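Local coordinates for DegV family protein (Thermus thermophilus, PDB 2DT8), which binds a fatty acid such as palmitic acid between the two lobes of its DegV fold and carries a zinc ion on its surface, at residues V26-N31 with S62-E67; E67-V72 with Q97-A102; A117-V122 with Y228-G233; F157-L162 with P270-F275. One frame throughout, in Å; residues are numbered along the deposited sequence.

Contact 1: residues V26-N31 with S62-E67. With ZN (zinc ion), chain B; PLM (palmitic acid), chain C.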
loop_
_atom_site.group_PDB
_atom_site.type_symbol
_atom_site.label_atom_id
_atom_site.label_comp_id
_atom_site.label_asym_id
_atom_site.label_seq_id
_atom_site.Cartn_x
_atom_site.Cartn_y
_atom_site.Cartn_z
ATOM N N VAL A 26 -1.745 2.551 -13.360
ATOM C CA VAL A 26 -0.697 3.407 -13.904
ATOM C C VAL A 26 0.568 2.970 -13.171
ATOM O O VAL A 26 0.639 3.039 -11.946
ATOM C CB VAL A 26 -0.996 4.886 -13.607
ATOM C CG1 VAL A 26 0.134 5.755 -14.124
ATOM C CG2 VAL A 26 -2.339 5.287 -14.250
ATOM N N PRO A 27 1.588 2.510 -13.909
ATOM C CA PRO A 27 2.815 2.065 -13.247
ATOM C C PRO A 27 3.778 3.108 -12.719
ATOM O O PRO A 27 3.868 4.214 -13.251
ATOM C CB PRO A 27 3.485 1.208 -14.318
ATOM C CG PRO A 27 3.127 1.921 -15.572
ATOM C CD PRO A 27 1.646 2.259 -15.361
ATOM N N LEU A 28 4.467 2.740 -11.641
ATOM C CA LEU A 28 5.545 3.548 -11.091
ATOM C C LEU A 28 6.797 2.775 -11.529
ATOM O O LEU A 28 6.693 1.648 -12.057
ATOM C CB LEU A 28 5.472 3.674 -9.569
ATOM C CG LEU A 28 4.668 4.915 -9.143
ATOM C CD1 LEU A 28 3.169 4.620 -9.196
ATOM C CD2 LEU A 28 5.082 5.363 -7.749
ATOM N N TYR A 29 7.969 3.362 -11.315
ATOM C CA TYR A 29 9.209 2.759 -11.772
ATOM C C TYR A 29 10.286 2.639 -10.728
ATOM O O TYR A 29 10.348 3.416 -9.779
ATOM C CB TYR A 29 9.777 3.575 -12.937
ATOM C CG TYR A 29 8.752 3.926 -13.978
ATOM C CD1 TYR A 29 7.898 5.016 -13.804
ATOM C CD2 TYR A 29 8.605 3.142 -15.114
ATOM C CE1 TYR A 29 6.910 5.312 -14.746
ATOM C CE2 TYR A 29 7.620 3.429 -16.062
ATOM C CZ TYR A 29 6.783 4.511 -15.868
ATOM O OH TYR A 29 5.817 4.798 -16.800
ATOM N N VAL A 30 11.146 1.655 -10.946
ATOM C CA VAL A 30 12.291 1.394 -10.100
ATOM C C VAL A 30 13.530 1.712 -10.937
ATOM O O VAL A 30 13.660 1.248 -12.074
ATOM C CB VAL A 30 12.348 -0.081 -9.673
ATOM C CG1 VAL A 30 13.595 -0.330 -8.852
ATOM C CG2 VAL A 30 11.108 -0.437 -8.872
ATOM N N ASN A 31 14.424 2.509 -10.360
ATOM C CA ASN A 31 15.680 2.896 -11.003
ATOM C C ASN A 31 16.761 2.056 -10.330
ATOM O O ASN A 31 17.029 2.217 -9.135
ATOM C CB ASN A 31 15.930 4.391 -10.783
ATOM C CG ASN A 31 14.758 5.235 -11.234
ATOM O OD1 ASN A 31 14.289 5.102 -12.367
ATOM N ND2 ASN A 31 14.275 6.107 -10.354
ATOM N N SER A 62 10.383 6.291 -9.078
ATOM C CA SER A 62 9.825 7.461 -9.732
ATOM C C SER A 62 8.309 7.328 -9.892
ATOM O O SER A 62 7.782 6.270 -10.207
ATOM C CB SER A 62 10.425 7.629 -11.129
ATOM O OG SER A 62 11.819 7.883 -11.055
ATOM N N GLN A 63 7.658 8.489 -9.708
ATOM C CA GLN A 63 6.209 8.466 -9.773
ATOM C C GLN A 63 5.891 8.662 -11.264
ATOM O O GLN A 63 6.753 9.026 -12.052
ATOM C CB GLN A 63 5.617 9.675 -8.998
ATOM C CG GLN A 63 5.819 11.029 -9.695
ATOM C CD GLN A 63 7.116 11.690 -9.314
ATOM O OE1 GLN A 63 8.120 11.024 -9.081
ATOM N NE2 GLN A 63 7.105 13.019 -9.254
ATOM N N PRO A 64 4.613 8.389 -11.587
ATOM C CA PRO A 64 4.225 8.535 -12.976
ATOM C C PRO A 64 4.128 10.026 -13.413
ATOM O O PRO A 64 3.991 10.874 -12.525
ATOM C CB PRO A 64 2.761 7.947 -13.116
ATOM C CG PRO A 64 2.624 7.159 -11.836
ATOM C CD PRO A 64 3.434 7.946 -10.827
ATOM N N SER A 65 4.219 10.336 -14.701
ATOM C CA SER A 65 4.164 11.721 -15.158
ATOM C C SER A 65 2.703 12.105 -15.358
ATOM O O SER A 65 1.815 11.245 -15.371
ATOM C CB SER A 65 4.855 11.850 -16.511
ATOM O OG SER A 65 4.091 11.198 -17.519
ATOM N N PRO A 66 2.431 13.409 -15.528
ATOM C CA PRO A 66 1.043 13.808 -15.741
ATOM C C PRO A 66 0.473 13.159 -17.010
ATOM O O PRO A 66 -0.688 12.763 -17.036
ATOM C CB PRO A 66 1.140 15.322 -15.862
ATOM C CG PRO A 66 2.249 15.656 -14.913
ATOM C CD PRO A 66 3.277 14.575 -15.208
ATOM N N GLU A 67 1.275 13.046 -18.071
ATOM C CA GLU A 67 0.754 12.434 -19.287
ATOM C C GLU A 67 0.531 10.926 -19.138
ATOM O O GLU A 67 -0.319 10.371 -19.827
ATOM C CB GLU A 67 1.650 12.747 -20.496
ATOM C CG GLU A 67 1.619 14.218 -20.959
ATOM C CD GLU A 67 0.224 14.756 -21.272
ATOM O OE1 GLU A 67 -0.671 13.982 -21.698
ATOM O OE2 GLU A 67 0.037 15.982 -21.097
HETATM ZN ZN ZN B . -1.514 17.126 -21.251
HETATM C C1 PLM C . 7.808 7.335 -5.755
HETATM O O1 PLM C . 7.024 8.414 -5.822
HETATM O O2 PLM C . 8.911 7.364 -6.258
HETATM C C2 PLM C . 7.316 6.089 -5.048
HETATM C C3 PLM C . 7.581 6.230 -3.545
HETATM C C4 PLM C . 7.139 4.964 -2.808
HETATM C C5 PLM C . 7.376 5.151 -1.311
HETATM C C6 PLM C . 6.856 3.941 -0.537
HETATM C C7 PLM C . 7.144 4.143 0.938
HETATM C C8 PLM C . 6.464 3.066 1.748
HETATM C C9 PLM C . 6.494 3.488 3.215
HETATM C CA PLM C . 6.396 2.263 4.103
HETATM C CB PLM C . 4.927 1.926 4.276
HETATM C CC PLM C . 4.625 0.640 3.529
HETATM C CD PLM C . 4.017 -0.359 4.496
HETATM C CE PLM C . 3.883 -1.708 3.795
HETATM C CF PLM C . 3.373 -2.761 4.790
HETATM C CG PLM C . 1.863 -2.606 4.975
HETATM O O HOH W 1 12.671 7.077 -13.542
HETATM O O HOH W 2 -0.544 18.928 -20.540
#
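L28 lies against S62 and P64. L28 CB rests 3.5 Å from the carbonyl O of S62. L28 CG keeps near that oxygen and also meets P64 CD, at 3.7 Å. There the chain forks: CD1 packs on CG and CD of the proline ring, while L28 CD2 turns to the palmitic acid and stops 3.6 Å from its C2. P64 is held from a second direction as well, P64 CB lying 3.6 Å from V26 CG1. Beside this apolar patch the backbones of Y29 and S62 form an antiparallel hydrogen-bonded pair, which joins strand 60-62 to strand 24-32 in the N-terminal sheet. S65 is the N-cap of helix 66-76, its side chain capping a backbone N of the first turn. Beyond the pair, N31 holds CG anti to the carbonyl carbon, beside the backbone N (chi1 -54°), which carries the amide toward S62. N31 ND2 donates to S62 OG at 3.1 Å, almost perfectly straight (178°) and within the amide plane. Water 1 donates to N31 OD1 and is also hydrogen-bonded to S62 OG; the amide thus reaches one hydroxyl directly through ND2 and by way of the water through OD1. An alanine in place of N31 would probably leave S62 OG without its amide donor and water 1 without its OD1 partner.

Contact 2: residues E67-V72 with Q97-A102; sequences EDFARV and QSAELA. With ZN (zinc ion), chain B.
F69 lays its ring over A99, and the methyl group of A99 sits almost exactly above the ring centre: A99 CB is 3.8 Å from the F69 centroid and only 6° off the ring normal, a CH-pi contact over the face. The backbone of the same helix turn comes close too, with A99 N 3.6 Å from F69 CD2. S98 CB comes obliquely to the ring, 3.9 Å from F69 CD2. Nearer the backbone, A102 CB fits between the two residues that face it, 3.5 Å from F69 CB and 3.6 Å from A70 N, and A70 CB meets it at 4.1 Å. The small A99 and A102 let helix 66-76 and helix 95-103 approach closely, their short segments passing 8.0 Å apart at a crossing angle of -52°. These are two helices of the N-terminal alpha/beta lobe of the DegV fold, flanking its sheet. In the next shell, V26 of strand 24-32 and P64 touch F69, and the ring of H87 meets it at nearly a right angle. S98 holds OG anti to the carbonyl carbon, beside the backbone N (chi1 -77°), where it bonds to the carbonyl O of P64 and ties helix 95-103 to the approach to helix 66-76. Farther out, E67 binds the zinc ion through OE2 at 1.9 Å; E105, just past 97-102, and water 2 are further ligands.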
loop_
_atom_site.group_PDB
_atom_site.type_symbol
_atom_site.label_atom_id
_atom_site.label_comp_id
_atom_site.label_asym_id
_atom_site.label_seq_id
_atom_site.Cartn_x
_atom_site.Cartn_y
_atom_site.Cartn_z
ATOM N N GLU A 67 1.275 13.046 -18.071
ATOM C CA GLU A 67 0.754 12.434 -19.287
ATOM C C GLU A 67 0.531 10.926 -19.138
ATOM O O GLU A 67 -0.319 10.371 -19.827
ATOM C CB GLU A 67 1.650 12.747 -20.496
ATOM C CG GLU A 67 1.619 14.218 -20.959
ATOM C CD GLU A 67 0.224 14.756 -21.272
ATOM O OE1 GLU A 67 -0.671 13.982 -21.698
ATOM O OE2 GLU A 67 0.037 15.982 -21.097
ATOM N N ASP A 68 1.278 10.264 -18.248
ATOM C CA ASP A 68 1.056 8.834 -18.019
ATOM C C ASP A 68 -0.391 8.694 -17.534
ATOM O O ASP A 68 -1.127 7.810 -17.968
ATOM C CB ASP A 68 1.996 8.276 -16.941
ATOM C CG ASP A 68 3.431 8.110 -17.423
ATOM O OD1 ASP A 68 3.653 7.972 -18.646
ATOM O OD2 ASP A 68 4.339 8.088 -16.565
ATOM N N PHE A 69 -0.792 9.585 -16.631
ATOM C CA PHE A 69 -2.153 9.565 -16.115
ATOM C C PHE A 69 -3.167 10.037 -17.149
ATOM O O PHE A 69 -4.229 9.437 -17.301
ATOM C CB PHE A 69 -2.259 10.448 -14.868
ATOM C CG PHE A 69 -1.924 9.740 -13.591
ATOM C CD1 PHE A 69 -2.776 8.762 -13.089
ATOM C CD2 PHE A 69 -0.759 10.038 -12.899
ATOM C CE1 PHE A 69 -2.477 8.092 -11.910
ATOM C CE2 PHE A 69 -0.442 9.375 -11.715
ATOM C CZ PHE A 69 -1.306 8.395 -11.221
ATOM N N ALA A 70 -2.853 11.121 -17.857
ATOM C CA ALA A 70 -3.798 11.653 -18.836
ATOM C C ALA A 70 -4.187 10.635 -19.899
ATOM O O ALA A 70 -5.344 10.576 -20.310
ATOM C CB ALA A 70 -3.228 12.906 -19.488
ATOM N N ARG A 71 -3.197 9.834 -20.427
ATOM C CA ARG A 71 -3.522 8.790 -21.399
ATOM C C ARG A 71 -4.530 7.808 -20.816
ATOM O O ARG A 71 -5.474 7.400 -21.498
ATOM C CB ARG A 71 -2.265 8.033 -21.823
ATOM C CG ARG A 71 -2.530 6.885 -22.800
ATOM C CD ARG A 71 -1.257 6.128 -23.203
ATOM N NE ARG A 71 -0.091 6.478 -22.391
ATOM C CZ ARG A 71 0.538 7.648 -22.458
ATOM N NH1 ARG A 71 0.230 8.511 -23.420
ATOM N NH2 ARG A 71 1.471 7.960 -21.567
ATOM N N VAL A 72 -4.367 7.382 -19.595
ATOM C CA VAL A 72 -5.266 6.430 -18.966
ATOM C C VAL A 72 -6.640 7.077 -18.744
ATOM O O VAL A 72 -7.661 6.471 -19.055
ATOM C CB VAL A 72 -4.645 5.892 -17.652
ATOM C CG1 VAL A 72 -5.631 4.997 -16.922
ATOM C CG2 VAL A 72 -3.374 5.093 -17.985
ATOM N N GLN A 97 -0.050 14.240 -6.871
ATOM C CA GLN A 97 0.190 15.474 -7.609
ATOM C C GLN A 97 0.126 15.240 -9.122
ATOM O O GLN A 97 -0.417 16.066 -9.855
ATOM C CB GLN A 97 1.545 16.051 -7.208
ATOM C CG GLN A 97 2.028 17.200 -8.067
ATOM C CD GLN A 97 3.245 17.881 -7.464
ATOM O OE1 GLN A 97 3.988 18.569 -8.157
ATOM N NE2 GLN A 97 3.442 17.699 -6.158
ATOM N N SER A 98 0.809 14.197 -9.681
ATOM C CA SER A 98 0.745 13.961 -11.117
ATOM C C SER A 98 -0.689 13.671 -11.567
ATOM O O SER A 98 -1.136 14.137 -12.630
ATOM C CB SER A 98 1.634 12.779 -11.518
ATOM O OG SER A 98 2.989 13.180 -11.535
ATOM N N ALA A 99 -1.404 12.889 -10.761
ATOM C CA ALA A 99 -2.786 12.545 -11.079
ATOM C C ALA A 99 -3.645 13.814 -11.101
ATOM O O ALA A 99 -4.471 13.986 -11.996
ATOM C CB ALA A 99 -3.331 11.548 -10.050
ATOM N N GLU A 100 -3.447 14.696 -10.122
ATOM C CA GLU A 100 -4.223 15.934 -10.071
ATOM C C GLU A 100 -3.926 16.820 -11.276
ATOM O O GLU A 100 -4.838 17.432 -11.839
ATOM C CB GLU A 100 -3.953 16.680 -8.772
ATOM C CG GLU A 100 -4.438 15.892 -7.572
ATOM C CD GLU A 100 -4.172 16.580 -6.263
ATOM O OE1 GLU A 100 -3.153 17.291 -6.162
ATOM O OE2 GLU A 100 -4.977 16.393 -5.328
ATOM N N LEU A 101 -2.667 16.880 -11.699
ATOM C CA LEU A 101 -2.351 17.681 -12.882
ATOM C C LEU A 101 -3.052 17.102 -14.123
ATOM O O LEU A 101 -3.581 17.848 -14.956
ATOM C CB LEU A 101 -0.836 17.731 -13.097
ATOM C CG LEU A 101 -0.080 18.605 -12.091
ATOM C CD1 LEU A 101 1.423 18.371 -12.194
ATOM C CD2 LEU A 101 -0.413 20.066 -12.361
ATOM N N ALA A 102 -3.064 15.777 -14.256
ATOM C CA ALA A 102 -3.734 15.153 -15.384
ATOM C C ALA A 102 -5.240 15.353 -15.276
ATOM O O ALA A 102 -5.923 15.532 -16.278
ATOM C CB ALA A 102 -3.422 13.653 -15.432
HETATM ZN ZN ZN B . -1.514 17.126 -21.251
HETATM O O HOH W 2 -0.544 18.928 -20.540
#

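Contact 3: residues A117-V122 with Y228-G233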
loop_
_atom_site.group_PDB
_atom_site.type_symbol
_atom_site.label_atom_id
_atom_site.label_comp_id
_atom_site.label_asym_id
_atom_site.label_seq_id
_atom_site.Cartn_x
_atom_site.Cartn_y
_atom_site.Cartn_z
ATOM N N ALA A 117 -2.353 5.878 2.369
ATOM C CA ALA A 117 -1.911 4.509 2.595
ATOM C C ALA A 117 -0.889 4.090 1.547
ATOM O O ALA A 117 -0.514 4.874 0.670
ATOM C CB ALA A 117 -3.105 3.563 2.566
ATOM N N ALA A 118 -0.453 2.839 1.630
ATOM C CA ALA A 118 0.526 2.305 0.690
ATOM C C ALA A 118 0.282 0.805 0.500
ATOM O O ALA A 118 -0.349 0.171 1.342
ATOM C CB ALA A 118 1.947 2.551 1.232
ATOM N N SER A 119 0.798 0.243 -0.592
ATOM C CA SER A 119 0.642 -1.182 -0.906
ATOM C C SER A 119 -0.846 -1.570 -0.828
ATOM O O SER A 119 -1.708 -0.791 -1.252
ATOM C CB SER A 119 1.504 -2.030 0.045
ATOM O OG SER A 119 1.503 -3.387 -0.353
ATOM N N LEU A 120 -1.160 -2.751 -0.293
ATOM C CA LEU A 120 -2.562 -3.173 -0.197
ATOM C C LEU A 120 -3.436 -2.274 0.675
ATOM O O LEU A 120 -4.652 -2.462 0.734
ATOM C CB LEU A 120 -2.668 -4.629 0.265
ATOM C CG LEU A 120 -2.506 -5.628 -0.880
ATOM C CD1 LEU A 120 -2.629 -7.041 -0.331
ATOM C CD2 LEU A 120 -3.564 -5.379 -1.943
ATOM N N GLY A 121 -2.824 -1.309 1.363
ATOM C CA GLY A 121 -3.609 -0.353 2.131
ATOM C C GLY A 121 -4.385 0.479 1.118
ATOM O O GLY A 121 -5.513 0.918 1.364
ATOM N N VAL A 122 -3.770 0.709 -0.038
ATOM C CA VAL A 122 -4.434 1.444 -1.110
ATOM C C VAL A 122 -5.323 0.436 -1.842
ATOM O O VAL A 122 -6.494 0.693 -2.130
ATOM C CB VAL A 122 -3.419 2.022 -2.125
ATOM C CG1 VAL A 122 -4.162 2.775 -3.223
ATOM C CG2 VAL A 122 -2.423 2.933 -1.416
ATOM N N TYR A 228 -5.319 -7.532 5.101
ATOM C CA TYR A 228 -4.514 -7.693 3.907
ATOM C C TYR A 228 -3.021 -7.820 4.343
ATOM O O TYR A 228 -2.433 -6.895 4.889
ATOM C CB TYR A 228 -4.733 -6.459 2.994
ATOM C CG TYR A 228 -6.174 -6.403 2.628
ATOM C CD1 TYR A 228 -7.093 -5.846 3.512
ATOM C CD2 TYR A 228 -6.616 -6.931 1.415
ATOM C CE1 TYR A 228 -8.440 -5.813 3.187
ATOM C CE2 TYR A 228 -7.965 -6.906 1.094
ATOM C CZ TYR A 228 -8.875 -6.356 1.976
ATOM O OH TYR A 228 -10.221 -6.336 1.668
ATOM N N PHE A 229 -2.481 -9.018 4.057
ATOM C CA PHE A 229 -1.126 -9.268 4.508
ATOM C C PHE A 229 -0.106 -9.069 3.394
ATOM O O PHE A 229 -0.356 -9.404 2.239
ATOM C CB PHE A 229 -1.037 -10.706 5.038
ATOM C CG PHE A 229 -1.899 -10.943 6.242
ATOM C CD1 PHE A 229 -3.268 -11.180 6.101
ATOM C CD2 PHE A 229 -1.358 -10.868 7.515
ATOM C CE1 PHE A 229 -4.078 -11.338 7.227
ATOM C CE2 PHE A 229 -2.162 -11.025 8.649
ATOM C CZ PHE A 229 -3.525 -11.261 8.498
ATOM N N LEU A 230 1.052 -8.546 3.775
ATOM C CA LEU A 230 2.114 -8.221 2.830
ATOM C C LEU A 230 3.501 -8.653 3.309
ATOM O O LEU A 230 3.795 -8.687 4.497
ATOM C CB LEU A 230 2.154 -6.700 2.640
ATOM C CG LEU A 230 0.874 -6.092 2.059
ATOM C CD1 LEU A 230 0.769 -4.618 2.428
ATOM C CD2 LEU A 230 0.874 -6.298 0.546
ATOM N N TYR A 231 4.310 -9.034 2.305
ATOM C CA TYR A 231 5.671 -9.403 2.641
ATOM C C TYR A 231 6.704 -9.250 1.521
ATOM O O TYR A 231 6.374 -9.078 0.355
ATOM C CB TYR A 231 5.794 -10.933 2.947
ATOM C CG TYR A 231 5.515 -11.712 1.710
ATOM C CD1 TYR A 231 4.201 -11.958 1.326
ATOM C CD2 TYR A 231 6.565 -12.211 0.938
ATOM C CE1 TYR A 231 3.935 -12.689 0.178
ATOM C CE2 TYR A 231 6.299 -12.951 -0.204
ATOM C CZ TYR A 231 4.991 -13.195 -0.582
ATOM O OH TYR A 231 4.718 -13.921 -1.725
ATOM N N SER A 232 7.972 -9.297 1.967
ATOM C CA SER A 232 9.033 -9.195 0.985
ATOM C C SER A 232 9.974 -10.192 1.664
ATOM O O SER A 232 10.133 -10.208 2.878
ATOM C CB SER A 232 9.869 -7.837 0.906
ATOM O OG SER A 232 10.518 -7.628 2.161
ATOM N N GLY A 233 10.538 -11.055 0.802
ATOM C CA GLY A 233 11.496 -12.005 1.330
ATOM C C GLY A 233 10.767 -13.366 1.408
ATOM O O GLY A 233 9.961 -13.653 0.517
#
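L230 reaches across from strand 225-231 with both methyl groups against S119 and one of them against L120. The isobutyl end straddles the hydroxyl of S119: L230 CD1 and CD2 each lie 3.1 Å from S119 OG, a tight approach for a polar atom and two methyls. The hydroxyl is not left without a partner, because OG is hydrogen-bonded to D12 OD2. S119 holds OG anti to its backbone N (chi1 -172°), which brings it to the leucine. L120 crosses L230 at a slant, L120 CD1 to L230 CD2 at 3.7 Å, and crosses Y228 at about a right angle, L120 CB 3.9 Å from Y228 CB while L120 CD1 sits at the edge of the tyrosine ring. Y228 and L230, two residues apart on the strand, thus point the same way and receive L120 between them. The contact joins the start of helix 120-135 to the C-terminal sheet of the DegV fold, at the junction where the fatty acid also lies: the palmitic acid touches both A118 and L230. An alanine in place of L230 would probably open a gap beside S119 OG and L120 CD1 and remove part of the wall lining the lipid. On the other side of the strand, F229 stacks its ring on that of F275.

Contact 4: residues F157-L162 with P270-F275. With PLM (palmitic acid), chain C.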
loop_
_atom_site.group_PDB
_atom_site.type_symbol
_atom_site.label_atom_id
_atom_site.label_comp_id
_atom_site.label_asym_id
_atom_site.label_seq_id
_atom_site.Cartn_x
_atom_site.Cartn_y
_atom_site.Cartn_z
ATOM N N PHE A 157 3.601 -3.032 10.549
ATOM C CA PHE A 157 4.583 -3.784 9.781
ATOM C C PHE A 157 5.941 -3.706 10.446
ATOM O O PHE A 157 6.189 -2.849 11.298
ATOM C CB PHE A 157 4.678 -3.307 8.315
ATOM C CG PHE A 157 5.250 -1.921 8.132
ATOM C CD1 PHE A 157 4.465 -0.783 8.337
ATOM C CD2 PHE A 157 6.562 -1.753 7.692
ATOM C CE1 PHE A 157 4.982 0.499 8.092
ATOM C CE2 PHE A 157 7.089 -0.477 7.446
ATOM C CZ PHE A 157 6.293 0.656 7.649
ATOM N N SER A 158 6.804 -4.651 10.090
ATOM C CA SER A 158 8.171 -4.671 10.592
ATOM C C SER A 158 9.078 -4.788 9.370
ATOM O O SER A 158 8.620 -5.129 8.270
ATOM C CB SER A 158 8.380 -5.853 11.537
ATOM O OG SER A 158 9.644 -5.778 12.183
ATOM N N VAL A 159 10.362 -4.484 9.565
ATOM C CA VAL A 159 11.364 -4.521 8.501
ATOM C C VAL A 159 12.667 -5.069 9.071
ATOM O O VAL A 159 12.902 -4.981 10.276
ATOM C CB VAL A 159 11.636 -3.104 7.933
ATOM C CG1 VAL A 159 10.404 -2.579 7.217
ATOM C CG2 VAL A 159 12.012 -2.143 9.062
ATOM N N ALA A 160 13.512 -5.633 8.215
ATOM C CA ALA A 160 14.786 -6.180 8.679
ATOM C C ALA A 160 15.732 -5.061 9.089
ATOM O O ALA A 160 16.526 -5.220 10.014
ATOM C CB ALA A 160 15.433 -7.024 7.575
ATOM N N THR A 161 15.649 -3.932 8.391
ATOM C CA THR A 161 16.504 -2.787 8.672
ATOM C C THR A 161 15.764 -1.503 8.350
ATOM O O THR A 161 14.843 -1.496 7.532
ATOM C CB THR A 161 17.800 -2.807 7.816
ATOM O OG1 THR A 161 18.537 -1.599 8.044
ATOM C CG2 THR A 161 17.473 -2.883 6.320
ATOM N N LEU A 162 16.159 -0.423 9.009
ATOM C CA LEU A 162 15.546 0.866 8.741
ATOM C C LEU A 162 16.329 1.602 7.647
ATOM O O LEU A 162 15.962 2.699 7.246
ATOM C CB LEU A 162 15.541 1.728 10.014
ATOM C CG LEU A 162 14.707 1.236 11.198
ATOM C CD1 LEU A 162 14.929 2.170 12.382
ATOM C CD2 LEU A 162 13.241 1.194 10.822
ATOM N N PRO A 270 14.415 -5.446 2.687
ATOM C CA PRO A 270 14.202 -6.884 2.871
ATOM C C PRO A 270 13.540 -7.241 4.197
ATOM O O PRO A 270 13.543 -6.452 5.147
ATOM C CB PRO A 270 15.614 -7.462 2.753
ATOM C CG PRO A 270 16.477 -6.360 3.272
ATOM C CD PRO A 270 15.853 -5.118 2.670
ATOM N N GLY A 271 12.965 -8.439 4.243
ATOM C CA GLY A 271 12.322 -8.912 5.455
ATOM C C GLY A 271 11.164 -8.073 5.954
ATOM O O GLY A 271 10.939 -7.981 7.159
ATOM N N THR A 272 10.427 -7.458 5.035
ATOM C CA THR A 272 9.283 -6.647 5.441
ATOM C C THR A 272 8.053 -7.546 5.524
ATOM O O THR A 272 7.868 -8.441 4.700
ATOM C CB THR A 272 9.008 -5.512 4.417
ATOM O OG1 THR A 272 10.171 -4.680 4.308
ATOM C CG2 THR A 272 7.827 -4.641 4.860
ATOM N N TYR A 273 7.227 -7.335 6.543
ATOM C CA TYR A 273 5.990 -8.102 6.670
ATOM C C TYR A 273 5.029 -7.324 7.546
ATOM O O TYR A 273 5.447 -6.502 8.357
ATOM C CB TYR A 273 6.235 -9.500 7.268
ATOM C CG TYR A 273 6.749 -9.507 8.686
ATOM C CD1 TYR A 273 8.114 -9.389 8.960
ATOM C CD2 TYR A 273 5.869 -9.637 9.766
ATOM C CE1 TYR A 273 8.585 -9.404 10.256
ATOM C CE2 TYR A 273 6.334 -9.647 11.070
ATOM C CZ TYR A 273 7.689 -9.532 11.311
ATOM O OH TYR A 273 8.154 -9.554 12.601
ATOM N N GLY A 274 3.737 -7.571 7.370
ATOM C CA GLY A 274 2.754 -6.875 8.183
ATOM C C GLY A 274 1.408 -7.051 7.477
ATOM O O GLY A 274 1.237 -7.900 6.612
ATOM N N PHE A 275 0.480 -6.169 7.888
ATOM C CA PHE A 275 -0.844 -6.266 7.305
ATOM C C PHE A 275 -1.654 -4.983 7.500
ATOM O O PHE A 275 -1.432 -4.211 8.423
ATOM C CB PHE A 275 -1.744 -7.482 7.617
ATOM C CG PHE A 275 -2.194 -7.426 9.047
ATOM C CD1 PHE A 275 -1.331 -7.834 10.055
ATOM C CD2 PHE A 275 -3.475 -6.996 9.354
ATOM C CE1 PHE A 275 -1.755 -7.813 11.376
ATOM C CE2 PHE A 275 -3.893 -6.977 10.682
ATOM C CZ PHE A 275 -3.036 -7.383 11.697
HETATM C C1 PLM C . 7.808 7.335 -5.755
HETATM O O1 PLM C . 7.024 8.414 -5.822
HETATM O O2 PLM C . 8.911 7.364 -6.258
HETATM C C2 PLM C . 7.316 6.089 -5.048
HETATM C C3 PLM C . 7.581 6.230 -3.545
HETATM C C4 PLM C . 7.139 4.964 -2.808
HETATM C C5 PLM C . 7.376 5.151 -1.311
HETATM C C6 PLM C . 6.856 3.941 -0.537
HETATM C C7 PLM C . 7.144 4.143 0.938
HETATM C C8 PLM C . 6.464 3.066 1.748
HETATM C C9 PLM C . 6.494 3.488 3.215
HETATM C CA PLM C . 6.396 2.263 4.103
HETATM C CB PLM C . 4.927 1.926 4.276
HETATM C CC PLM C . 4.625 0.640 3.529
HETATM C CD PLM C . 4.017 -0.359 4.496
HETATM C CE PLM C . 3.883 -1.708 3.795
HETATM C CF PLM C . 3.373 -2.761 4.790
HETATM C CG PLM C . 1.863 -2.606 4.975
HETATM O O HOH W 3 10.419 -8.440 13.142
HETATM O O HOH W 4 14.384 -3.843 5.634
#
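F157 and Y273 lean opposite ways from a two-stranded junction, one toward the lipid and one toward S158. In F157, CG stands between the backbone N and the carbonyl carbon (chi1 68°), on the lipid side, and with chi2 at -80° the ring turns a face to the palmitic acid: the ligand's CD lies 3.8 Å above the F157 ring plane, over its centre, and the ligand's CF is 3.8 Å from F157 CB. Y273 has the same first torsion (64°), and its ring lies obliquely against S158, with S158 CB 3.8 Å from Y273 CZ in an off-centre CH-pi contact. The hydroxyls of both residues share water 3, which donates to S158 OG and is also hydrogen-bonded to Y273 OH. S158 OG, anti to its backbone N, has a further bond to P186 O. The backbone beneath is an antiparallel pairing of strand 154-158, an outermost strand of the four-stranded C-terminal sheet, with strand 273-279. S158 and Y273 form its hydrogen-bonded pair, S158 N to Y273 O at 2.9 Å. F157 and G274 form the neighbouring non-hydrogen-bonded pair, their CA atoms 3.9 Å apart; a side chain on G274 would clash with F157 CA. Past the sheet, V159 and T272 lie side by side and point the same way, V159 CG1 3.6 Å from T272 OG1, a hydroxyl held by G269 O and T268 OG1. At the far end A160 N donates to P270 O at 3.2 Å, and water 4 is hydrogen-bonded to that same oxygen while accepting from T161 N.

The palmitic acid runs from one lobe to the other and connects contacts 1, 3 and 4: L28 and Q63 of contact 1 lie by its carboxyl end, and L230 of contact 3 and F157 of contact 4 lie along its hydrocarbon tail. Contacts 1 and 4 never meet, their nearest atoms staying about 13 Å apart. Contacts 1 and 2 form one unit, with centres about 10 Å apart, sharing E67 and the zinc ion and joined where V26 CG2 packs 3.7 Å from F69 CE1. Contacts 3 and 4 are joined through neighbouring strands 225-231 and 273-279, with centres about 11 Å apart. Contacts 2 and 4 lie on opposite sides of the chain's centre, about 31 Å between centres.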